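Local coordinates for glucose dehydrogenase (Serratia sp. FS14, PDB 7CDY), which is a beta-propeller protein of the glucose/sorbosone dehydrogenase family that carries a bound calcium ion, at residues 135-144 against 156-165; 3-14 against 333-344. All coordinates share one frame; numbering follows the deposited sequence.

Contact 1: 135-144 against 156-165; sequences GYLFIALGEN and LQGKLVRLTA
R162 lies across the rings of F138 and Y136 on one face of a four-stranded antiparallel sheet of the beta-propeller, where strands 137-140 and 160-163 are the middle pair. Its CB stands 4.1 Å from F138 CE2. CG, anti to the backbone N (chi1 -176°), sits over the F138 ring, offset toward its rim, as a CH-pi contact. CD then comes 3.5 Å from F138 CZ. A bend at chi3 turns the chain toward Y136 and sets NH1 over the centre of that ring, 3.8 Å from Y136 CG; the guanidinium is tilted 44° from the ring plane, a cation-pi pair. NH2 forms a salt bridge with D172 and a hydrogen bond with N173, which should limit its rotation. On the opposite face the two segments meet through aliphatic side chains: I139 CD1 lies 3.7 Å from L163 CD1. It also touches V161 CG1, and F113 of strand 109-114 packs on I139 and L163. L137-L163 and I139-V161 are the hydrogen-bonded pairs of the ladder, and L141 N to K159 O prolongs it. Beyond, L141 CD1 rests 3.3 Å from L156 O, and G158 N donates to G142 O. At the far end Q157 NE2, which also binds P117 O, donates to N144 OD1 at 2.9 Å, the two amide planes 70° apart.

Contact 2: 3-14 against 333-344; sequences TVSQLQDGLEHP and LTDERDGKLLKV
Closure of the propeller ring by the two chain ends, as a Velcro closure, pairs V4, S5 and Q6 of strand 3-11 with V344, K343 and L342 of strand 339-344. A classic bulge puts L7 and Q8 opposite L341: L7 N gives its hydrogen to L341 O, while Q8 O takes that of L341 N. A G1 bulge follows, G10 (positive phi) and L11 both facing G339; D338 OD1 accepts from G10 N at 2.8 Å. Water 2 donates to D9 OD2 and D338 OD2, bridging two carboxylates whose like charges would probably repel. The K340 alkyl chain runs between Q6 and D9, CE 3.3 Å from Q6 OE1; bends at chi2 and chi4 bring NZ back to D338, where it binds O at 2.7 Å and, in a weak salt bridge, OD2. H13 ND1 donates to D335 OD1 at 2.8 Å, nearly straight (173°) and in the ring plane, but on the syn side and out of the carboxylate plane; E336 C and R337 N lie over one ring face. R318 and R320 hold D335 OD2. Strand 3-19 lies between strands 26-30 and 339-345, I28 packing on L11 and P14, W38 of strand 34-39 on L7 and L341.

Both contacts are antiparallel strand pairs, but they hold different sheets on opposite sides of the chain's centre, about 28 Å apart between centres and about 16 Å between nearest atoms. Contact 1 lies nearer the centre and is buried; its segments lie only 12 residues apart in sequence at their closest ends, with an unbroken strand register. Contact 2 is partly exposed and spans nearly the whole chain, the sheet of contact 1 falling between its two ends in sequence, and two bulges interrupt its register. Rings, an arginine and aliphatic groups dominate 135-144 against 156-165, whereas 3-14 against 333-344 adds carboxylates, a lysine, a histidine and bridging waters to its aliphatic packing.

Contact 1: 135-144 against 156-165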
loop_
_atom_site.group_PDB
_atom_site.type_symbol
_atom_site.label_atom_id
_atom_site.label_comp_id
_atom_site.label_asym_id
_atom_site.label_seq_id
_atom_site.Cartn_x
_atom_site.Cartn_y
_atom_site.Cartn_z
ATOM N N GLY A 135 11.140 12.930 -4.390
ATOM C CA GLY A 135 11.888 11.744 -4.055
ATOM C C GLY A 135 11.879 11.363 -2.593
ATOM O O GLY A 135 12.685 10.518 -2.192
ATOM N N TYR A 136 10.999 11.949 -1.781
ATOM C CA TYR A 136 10.836 11.471 -0.414
ATOM C C TYR A 136 9.984 10.207 -0.405
ATOM O O TYR A 136 9.075 10.034 -1.229
ATOM C CB TYR A 136 10.193 12.535 0.475
ATOM C CG TYR A 136 11.098 13.733 0.690
ATOM C CD1 TYR A 136 12.070 13.727 1.682
ATOM C CD2 TYR A 136 10.991 14.853 -0.126
ATOM C CE1 TYR A 136 12.907 14.822 1.870
ATOM C CE2 TYR A 136 11.822 15.953 0.049
ATOM C CZ TYR A 136 12.767 15.927 1.054
ATOM O OH TYR A 136 13.606 17.010 1.235
ATOM N N LEU A 137 10.295 9.319 0.528
ATOM C CA LEU A 137 9.646 8.017 0.621
ATOM C C LEU A 137 8.555 8.060 1.680
ATOM O O LEU A 137 8.835 8.333 2.852
ATOM C CB LEU A 137 10.686 6.960 0.982
ATOM C CG LEU A 137 10.139 5.539 1.150
ATOM C CD1 LEU A 137 9.435 5.040 -0.118
ATOM C CD2 LEU A 137 11.271 4.597 1.562
ATOM N N PHE A 138 7.317 7.779 1.271
ATOM C CA PHE A 138 6.197 7.610 2.189
ATOM C C PHE A 138 5.946 6.132 2.475
ATOM O O PHE A 138 5.970 5.295 1.566
ATOM C CB PHE A 138 4.934 8.261 1.633
ATOM C CG PHE A 138 4.916 9.756 1.767
ATOM C CD1 PHE A 138 5.678 10.550 0.929
ATOM C CD2 PHE A 138 4.126 10.366 2.731
ATOM C CE1 PHE A 138 5.664 11.935 1.065
ATOM C CE2 PHE A 138 4.097 11.743 2.858
ATOM C CZ PHE A 138 4.869 12.518 2.030
ATOM N N ILE A 139 5.724 5.818 3.748
ATOM C CA ILE A 139 5.541 4.448 4.216
ATOM C C ILE A 139 4.266 4.409 5.050
ATOM O O ILE A 139 4.159 5.115 6.059
ATOM C CB ILE A 139 6.733 3.996 5.077
ATOM C CG1 ILE A 139 8.060 4.163 4.325
ATOM C CG2 ILE A 139 6.532 2.577 5.549
ATOM C CD1 ILE A 139 9.273 4.084 5.235
ATOM N N ALA A 140 3.313 3.562 4.659
ATOM C CA ALA A 140 2.031 3.450 5.355
ATOM C C ALA A 140 2.087 2.264 6.311
ATOM O O ALA A 140 2.350 1.133 5.887
ATOM C CB ALA A 140 0.898 3.284 4.342
ATOM N N LEU A 141 1.825 2.510 7.591
ATOM C CA LEU A 141 1.941 1.494 8.632
ATOM C C LEU A 141 0.613 1.255 9.332
ATOM O O LEU A 141 -0.042 2.204 9.779
ATOM C CB LEU A 141 2.980 1.912 9.670
ATOM C CG LEU A 141 4.394 2.137 9.136
ATOM C CD1 LEU A 141 5.280 2.750 10.207
ATOM C CD2 LEU A 141 4.990 0.820 8.654
ATOM N N GLY A 142 0.224 -0.023 9.448
ATOM C CA GLY A 142 -0.911 -0.379 10.270
ATOM C C GLY A 142 -0.568 -0.327 11.750
ATOM O O GLY A 142 0.578 -0.146 12.160
ATOM N N GLU A 143 -1.603 -0.480 12.574
ATOM C CA GLU A 143 -1.400 -0.432 14.051
ATOM C C GLU A 143 -1.240 -1.834 14.669
ATOM O O GLU A 143 -1.382 -1.926 15.862
ATOM C CB GLU A 143 -2.443 0.422 14.801
ATOM C CG GLU A 143 -3.885 0.352 14.317
ATOM C CD GLU A 143 -4.601 -0.993 14.348
ATOM O OE1 GLU A 143 -4.046 -1.949 13.847
ATOM O OE2 GLU A 143 -5.732 -1.029 14.804
ATOM N N ASN A 144 -0.925 -2.856 13.853
ATOM C CA ASN A 144 -0.568 -4.183 14.351
ATOM C C ASN A 144 -1.712 -4.859 15.107
ATOM O O ASN A 144 -1.476 -5.842 15.837
ATOM C CB ASN A 144 0.685 -4.159 15.252
ATOM C CG ASN A 144 2.000 -3.801 14.528
ATOM O OD1 ASN A 144 3.020 -3.655 15.203
ATOM N ND2 ASN A 144 1.994 -3.651 13.206
ATOM N N LEU A 156 5.116 3.749 16.358
ATOM C CA LEU A 156 5.014 3.798 14.904
ATOM C C LEU A 156 3.839 2.986 14.352
ATOM O O LEU A 156 3.757 2.753 13.140
ATOM C CB LEU A 156 6.354 3.427 14.268
ATOM C CG LEU A 156 7.406 4.505 14.519
ATOM C CD1 LEU A 156 8.791 3.972 14.219
ATOM C CD2 LEU A 156 7.128 5.756 13.698
ATOM N N GLN A 157 2.902 2.609 15.204
ATOM C CA GLN A 157 1.674 1.954 14.786
ATOM C C GLN A 157 0.684 2.973 14.241
ATOM O O GLN A 157 0.477 4.035 14.836
ATOM C CB GLN A 157 1.035 1.293 16.006
ATOM C CG GLN A 157 1.544 -0.101 16.306
ATOM C CD GLN A 157 2.968 -0.095 16.809
ATOM O OE1 GLN A 157 3.392 0.828 17.529
ATOM N NE2 GLN A 157 3.725 -1.118 16.429
ATOM N N GLY A 158 0.013 2.621 13.145
ATOM C CA GLY A 158 -1.064 3.460 12.632
ATOM C C GLY A 158 -0.602 4.818 12.163
ATOM O O GLY A 158 -1.313 5.814 12.338
ATOM N N LYS A 159 0.589 4.876 11.587
ATOM C CA LYS A 159 1.209 6.113 11.152
ATOM C C LYS A 159 1.526 6.029 9.668
ATOM O O LYS A 159 1.807 4.949 9.127
ATOM C CB LYS A 159 2.552 6.335 11.874
ATOM C CG LYS A 159 2.501 6.243 13.393
ATOM C CD LYS A 159 1.623 7.337 13.953
ATOM C CE LYS A 159 1.711 7.486 15.476
ATOM N NZ LYS A 159 1.018 6.391 16.207
ATOM N N LEU A 160 1.461 7.171 9.004
ATOM C CA LEU A 160 2.137 7.379 7.734
ATOM C C LEU A 160 3.466 8.053 8.044
ATOM O O LEU A 160 3.502 9.022 8.810
ATOM C CB LEU A 160 1.287 8.275 6.837
ATOM C CG LEU A 160 1.792 8.590 5.435
ATOM C CD1 LEU A 160 2.115 7.320 4.670
ATOM C CD2 LEU A 160 0.770 9.412 4.681
ATOM N N VAL A 161 4.552 7.533 7.474
ATOM C CA VAL A 161 5.905 7.999 7.754
ATOM C C VAL A 161 6.472 8.599 6.474
ATOM O O VAL A 161 6.171 8.125 5.375
ATOM C CB VAL A 161 6.745 6.793 8.233
ATOM C CG1 VAL A 161 8.234 6.979 7.965
ATOM C CG2 VAL A 161 6.478 6.516 9.707
ATOM N N ARG A 162 7.272 9.665 6.610
ATOM C CA ARG A 162 7.996 10.254 5.483
ATOM C C ARG A 162 9.478 10.293 5.812
ATOM O O ARG A 162 9.874 10.867 6.837
ATOM C CB ARG A 162 7.523 11.669 5.156
ATOM C CG ARG A 162 8.214 12.229 3.910
ATOM C CD ARG A 162 7.802 13.658 3.574
ATOM N NE ARG A 162 8.277 14.608 4.572
ATOM C CZ ARG A 162 8.935 15.736 4.309
ATOM N NH1 ARG A 162 9.237 16.081 3.065
ATOM N NH2 ARG A 162 9.288 16.517 5.315
ATOM N N LEU A 163 10.299 9.709 4.934
ATOM C CA LEU A 163 11.749 9.638 5.090
ATOM C C LEU A 163 12.437 10.104 3.813
ATOM O O LEU A 163 11.824 10.214 2.752
ATOM C CB LEU A 163 12.213 8.213 5.408
ATOM C CG LEU A 163 11.582 7.557 6.637
ATOM C CD1 LEU A 163 12.002 6.099 6.730
ATOM C CD2 LEU A 163 11.951 8.316 7.903
ATOM N N THR A 164 13.741 10.359 3.927
ATOM C CA THR A 164 14.548 10.545 2.727
ATOM C C THR A 164 14.758 9.207 2.024
ATOM O O THR A 164 14.421 8.137 2.541
ATOM C CB THR A 164 15.927 11.128 3.065
ATOM O OG1 THR A 164 16.723 10.125 3.710
ATOM C CG2 THR A 164 15.808 12.379 3.963
ATOM N N ALA A 165 15.374 9.284 0.840
ATOM C CA ALA A 165 15.719 8.090 0.072
ATOM C C ALA A 165 16.591 7.116 0.853
ATOM O O ALA A 165 16.610 5.918 0.533
ATOM C CB ALA A 165 16.444 8.506 -1.212
#

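Contact 2: 3-14 against 333-344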
loop_
_atom_site.group_PDB
_atom_site.type_symbol
_atom_site.label_atom_id
_atom_site.label_comp_id
_atom_site.label_asym_id
_atom_site.label_seq_id
_atom_site.Cartn_x
_atom_site.Cartn_y
_atom_site.Cartn_z
ATOM N N THR A 3 -11.886 -4.886 -20.931
ATOM C CA THR A 3 -11.149 -6.046 -21.407
ATOM C C THR A 3 -10.232 -6.541 -20.298
ATOM O O THR A 3 -9.672 -5.743 -19.541
ATOM C CB THR A 3 -10.311 -5.686 -22.639
ATOM O OG1 THR A 3 -9.400 -4.627 -22.314
ATOM C CG2 THR A 3 -11.212 -5.259 -23.802
ATOM N N VAL A 4 -10.089 -7.861 -20.196
ATOM C CA VAL A 4 -9.187 -8.479 -19.230
ATOM C C VAL A 4 -8.368 -9.542 -19.944
ATOM O O VAL A 4 -8.929 -10.433 -20.592
ATOM C CB VAL A 4 -9.930 -9.121 -18.044
ATOM C CG1 VAL A 4 -8.922 -9.745 -17.075
ATOM C CG2 VAL A 4 -10.808 -8.109 -17.346
ATOM N N SER A 5 -7.051 -9.460 -19.801
ATOM C CA SER A 5 -6.131 -10.482 -20.272
ATOM C C SER A 5 -5.384 -11.033 -19.071
ATOM O O SER A 5 -4.786 -10.267 -18.305
ATOM C CB SER A 5 -5.123 -9.883 -21.245
ATOM O OG SER A 5 -4.253 -10.880 -21.745
ATOM N N GLN A 6 -5.425 -12.344 -18.897
ATOM C CA GLN A 6 -4.641 -12.993 -17.855
ATOM C C GLN A 6 -3.231 -13.197 -18.385
ATOM O O GLN A 6 -3.022 -13.953 -19.340
ATOM C CB GLN A 6 -5.279 -14.322 -17.461
ATOM C CG GLN A 6 -4.488 -15.056 -16.393
ATOM C CD GLN A 6 -5.180 -16.306 -15.918
ATOM O OE1 GLN A 6 -6.270 -16.247 -15.351
ATOM N NE2 GLN A 6 -4.555 -17.447 -16.146
ATOM N N LEU A 7 -2.258 -12.516 -17.783
ATOM C CA LEU A 7 -0.877 -12.593 -18.241
ATOM C C LEU A 7 -0.077 -13.679 -17.547
ATOM O O LEU A 7 0.906 -14.165 -18.119
ATOM C CB LEU A 7 -0.169 -11.255 -18.017
ATOM C CG LEU A 7 -0.816 -10.017 -18.634
ATOM C CD1 LEU A 7 0.013 -8.782 -18.323
ATOM C CD2 LEU A 7 -0.982 -10.200 -20.140
ATOM N N GLN A 8 -0.455 -14.057 -16.329
ATOM C CA GLN A 8 0.317 -15.018 -15.561
ATOM C C GLN A 8 -0.578 -15.599 -14.479
ATOM O O GLN A 8 -1.433 -14.896 -13.937
ATOM C CB GLN A 8 1.544 -14.350 -14.921
ATOM C CG GLN A 8 2.452 -15.304 -14.166
ATOM C CD GLN A 8 3.063 -16.353 -15.073
ATOM O OE1 GLN A 8 3.625 -16.034 -16.110
ATOM N NE2 GLN A 8 2.951 -17.614 -14.677
ATOM N N ASP A 9 -0.369 -16.874 -14.169
ATOM C CA ASP A 9 -1.034 -17.538 -13.055
ATOM C C ASP A 9 0.007 -18.162 -12.130
ATOM O O ASP A 9 1.210 -17.927 -12.291
ATOM C CB ASP A 9 -2.028 -18.592 -13.564
ATOM C CG ASP A 9 -1.347 -19.740 -14.307
ATOM O OD1 ASP A 9 -0.138 -19.666 -14.600
ATOM O OD2 ASP A 9 -2.039 -20.733 -14.599
ATOM N N GLY A 10 -0.443 -18.947 -11.156
ATOM C CA GLY A 10 0.481 -19.657 -10.288
ATOM C C GLY A 10 1.302 -18.785 -9.362
ATOM O O GLY A 10 2.403 -19.178 -8.966
ATOM N N LEU A 11 0.803 -17.605 -9.008
ATOM C CA LEU A 11 1.484 -16.733 -8.059
ATOM C C LEU A 11 0.831 -16.947 -6.704
ATOM O O LEU A 11 -0.382 -16.785 -6.578
ATOM C CB LEU A 11 1.329 -15.275 -8.475
ATOM C CG LEU A 11 2.026 -14.878 -9.775
ATOM C CD1 LEU A 11 1.402 -13.622 -10.342
ATOM C CD2 LEU A 11 3.529 -14.698 -9.542
ATOM N N GLU A 12 1.615 -17.318 -5.698
ATOM C CA GLU A 12 1.036 -17.654 -4.395
ATOM C C GLU A 12 0.823 -16.379 -3.586
ATOM O O GLU A 12 1.784 -15.785 -3.077
ATOM C CB GLU A 12 1.909 -18.653 -3.639
ATOM C CG GLU A 12 1.237 -19.142 -2.360
ATOM C CD GLU A 12 2.075 -20.118 -1.559
ATOM O OE1 GLU A 12 1.523 -20.706 -0.600
ATOM O OE2 GLU A 12 3.270 -20.299 -1.868
ATOM N N HIS A 13 -0.429 -15.953 -3.467
ATOM C CA HIS A 13 -0.781 -14.730 -2.757
ATOM C C HIS A 13 0.114 -13.545 -3.148
ATOM O O HIS A 13 0.821 -12.982 -2.313
ATOM C CB HIS A 13 -0.789 -14.955 -1.250
ATOM C CG HIS A 13 -1.840 -15.932 -0.822
ATOM N ND1 HIS A 13 -3.171 -15.591 -0.731
ATOM C CD2 HIS A 13 -1.765 -17.250 -0.514
ATOM C CE1 HIS A 13 -3.870 -16.650 -0.359
ATOM N NE2 HIS A 13 -3.041 -17.670 -0.223
ATOM N N PRO A 14 0.114 -13.167 -4.419
ATOM C CA PRO A 14 0.909 -12.007 -4.830
ATOM C C PRO A 14 0.389 -10.754 -4.146
ATOM O O PRO A 14 -0.802 -10.632 -3.844
ATOM C CB PRO A 14 0.695 -11.955 -6.347
ATOM C CG PRO A 14 -0.684 -12.557 -6.533
ATOM C CD PRO A 14 -0.780 -13.645 -5.491
ATOM N N LEU A 333 -3.159 -7.609 -9.453
ATOM C CA LEU A 333 -2.854 -8.916 -8.886
ATOM C C LEU A 333 -4.053 -9.408 -8.098
ATOM O O LEU A 333 -4.739 -8.615 -7.444
ATOM C CB LEU A 333 -1.667 -8.857 -7.921
ATOM C CG LEU A 333 -0.337 -8.401 -8.523
ATOM C CD1 LEU A 333 0.719 -8.154 -7.434
ATOM C CD2 LEU A 333 0.170 -9.398 -9.551
ATOM N N THR A 334 -4.306 -10.712 -8.153
ATOM C CA THR A 334 -5.406 -11.312 -7.406
ATOM C C THR A 334 -4.874 -12.088 -6.210
ATOM O O THR A 334 -3.847 -12.767 -6.305
ATOM C CB THR A 334 -6.314 -12.195 -8.277
ATOM O OG1 THR A 334 -5.640 -13.417 -8.613
ATOM C CG2 THR A 334 -6.707 -11.467 -9.539
ATOM N N ASP A 335 -5.570 -11.968 -5.078
ATOM C CA ASP A 335 -5.095 -12.530 -3.807
ATOM C C ASP A 335 -5.693 -13.915 -3.594
ATOM O O ASP A 335 -6.701 -14.097 -2.910
ATOM C CB ASP A 335 -5.435 -11.617 -2.636
ATOM C CG ASP A 335 -5.013 -12.215 -1.298
ATOM O OD1 ASP A 335 -4.016 -12.972 -1.283
ATOM O OD2 ASP A 335 -5.683 -11.955 -0.274
ATOM N N GLU A 336 -5.028 -14.910 -4.169
ATOM C CA GLU A 336 -5.425 -16.302 -4.009
ATOM C C GLU A 336 -4.188 -17.171 -4.148
ATOM O O GLU A 336 -3.114 -16.699 -4.530
ATOM C CB GLU A 336 -6.483 -16.708 -5.038
ATOM C CG GLU A 336 -6.051 -16.431 -6.448
ATOM C CD GLU A 336 -7.164 -16.578 -7.463
ATOM O OE1 GLU A 336 -7.775 -17.669 -7.528
ATOM O OE2 GLU A 336 -7.418 -15.604 -8.206
ATOM N N ARG A 337 -4.350 -18.456 -3.823
ATOM C CA ARG A 337 -3.248 -19.408 -3.952
ATOM C C ARG A 337 -2.773 -19.515 -5.399
ATOM O O ARG A 337 -1.565 -19.521 -5.671
ATOM C CB ARG A 337 -3.696 -20.773 -3.434
ATOM C CG ARG A 337 -2.570 -21.678 -3.004
ATOM C CD ARG A 337 -3.103 -23.028 -2.598
ATOM N NE ARG A 337 -2.828 -23.335 -1.211
ATOM C CZ ARG A 337 -3.322 -24.382 -0.557
ATOM N NH1 ARG A 337 -3.017 -24.596 0.720
ATOM N NH2 ARG A 337 -4.124 -25.233 -1.194
ATOM N N ASP A 338 -3.714 -19.622 -6.336
ATOM C CA ASP A 338 -3.416 -19.535 -7.767
ATOM C C ASP A 338 -3.646 -18.096 -8.229
ATOM O O ASP A 338 -4.558 -17.779 -8.994
ATOM C CB ASP A 338 -4.267 -20.538 -8.550
ATOM C CG ASP A 338 -3.933 -20.564 -10.033
ATOM O OD1 ASP A 338 -2.826 -20.137 -10.422
ATOM O OD2 ASP A 338 -4.797 -21.007 -10.822
ATOM N N GLY A 339 -2.788 -17.211 -7.722
ATOM C CA GLY A 339 -2.948 -15.796 -7.987
ATOM C C GLY A 339 -2.585 -15.443 -9.413
ATOM O O GLY A 339 -1.751 -16.092 -10.048
ATOM N N LYS A 340 -3.208 -14.376 -9.905
ATOM C CA LYS A 340 -3.108 -13.972 -11.299
ATOM C C LYS A 340 -2.564 -12.552 -11.431
ATOM O O LYS A 340 -2.805 -11.687 -10.576
ATOM C CB LYS A 340 -4.488 -14.010 -11.982
ATOM C CG LYS A 340 -5.299 -15.295 -11.771
ATOM C CD LYS A 340 -4.596 -16.532 -12.294
ATOM C CE LYS A 340 -5.580 -17.700 -12.467
ATOM N NZ LYS A 340 -6.201 -18.085 -11.168
ATOM N N LEU A 341 -1.850 -12.321 -12.535
ATOM C CA LEU A 341 -1.535 -10.991 -13.034
ATOM C C LEU A 341 -2.490 -10.706 -14.187
ATOM O O LEU A 341 -2.544 -11.480 -15.153
ATOM C CB LEU A 341 -0.087 -10.951 -13.530
ATOM C CG LEU A 341 0.373 -9.687 -14.261
ATOM C CD1 LEU A 341 0.431 -8.492 -13.317
ATOM C CD2 LEU A 341 1.743 -9.944 -14.897
ATOM N N LEU A 342 -3.246 -9.614 -14.087
ATOM C CA LEU A 342 -4.253 -9.254 -15.079
ATOM C C LEU A 342 -3.924 -7.913 -15.714
ATOM O O LEU A 342 -3.483 -6.978 -15.035
ATOM C CB LEU A 342 -5.636 -9.121 -14.434
ATOM C CG LEU A 342 -6.140 -10.325 -13.646
ATOM C CD1 LEU A 342 -7.489 -10.009 -13.014
ATOM C CD2 LEU A 342 -6.227 -11.568 -14.527
ATOM N N LYS A 343 -4.187 -7.808 -17.010
ATOM C CA LYS A 343 -4.065 -6.564 -17.758
ATOM C C LYS A 343 -5.473 -6.124 -18.151
ATOM O O LYS A 343 -6.207 -6.883 -18.798
ATOM C CB LYS A 343 -3.200 -6.800 -18.994
ATOM C CG LYS A 343 -2.963 -5.591 -19.866
ATOM C CD LYS A 343 -2.090 -6.003 -21.046
ATOM C CE LYS A 343 -2.192 -5.040 -22.204
ATOM N NZ LYS A 343 -1.351 -5.476 -23.357
ATOM N N VAL A 344 -5.821 -4.924 -17.733
ATOM C CA VAL A 344 -7.224 -4.454 -17.851
ATOM C C VAL A 344 -7.304 -3.145 -18.614
ATOM O O VAL A 344 -6.565 -2.256 -18.349
ATOM C CB VAL A 344 -7.856 -4.297 -16.458
ATOM C CG1 VAL A 344 -9.286 -3.831 -16.586
ATOM C CG2 VAL A 344 -7.802 -5.589 -15.667
HETATM O O HOH W 1 -7.009 -5.812 -21.430
HETATM O O HOH W 2 -4.463 -21.362 -13.411
HETATM O O HOH W 3 -1.174 -20.595 -0.129
HETATM O O HOH W 4 -1.892 -11.123 -1.259
#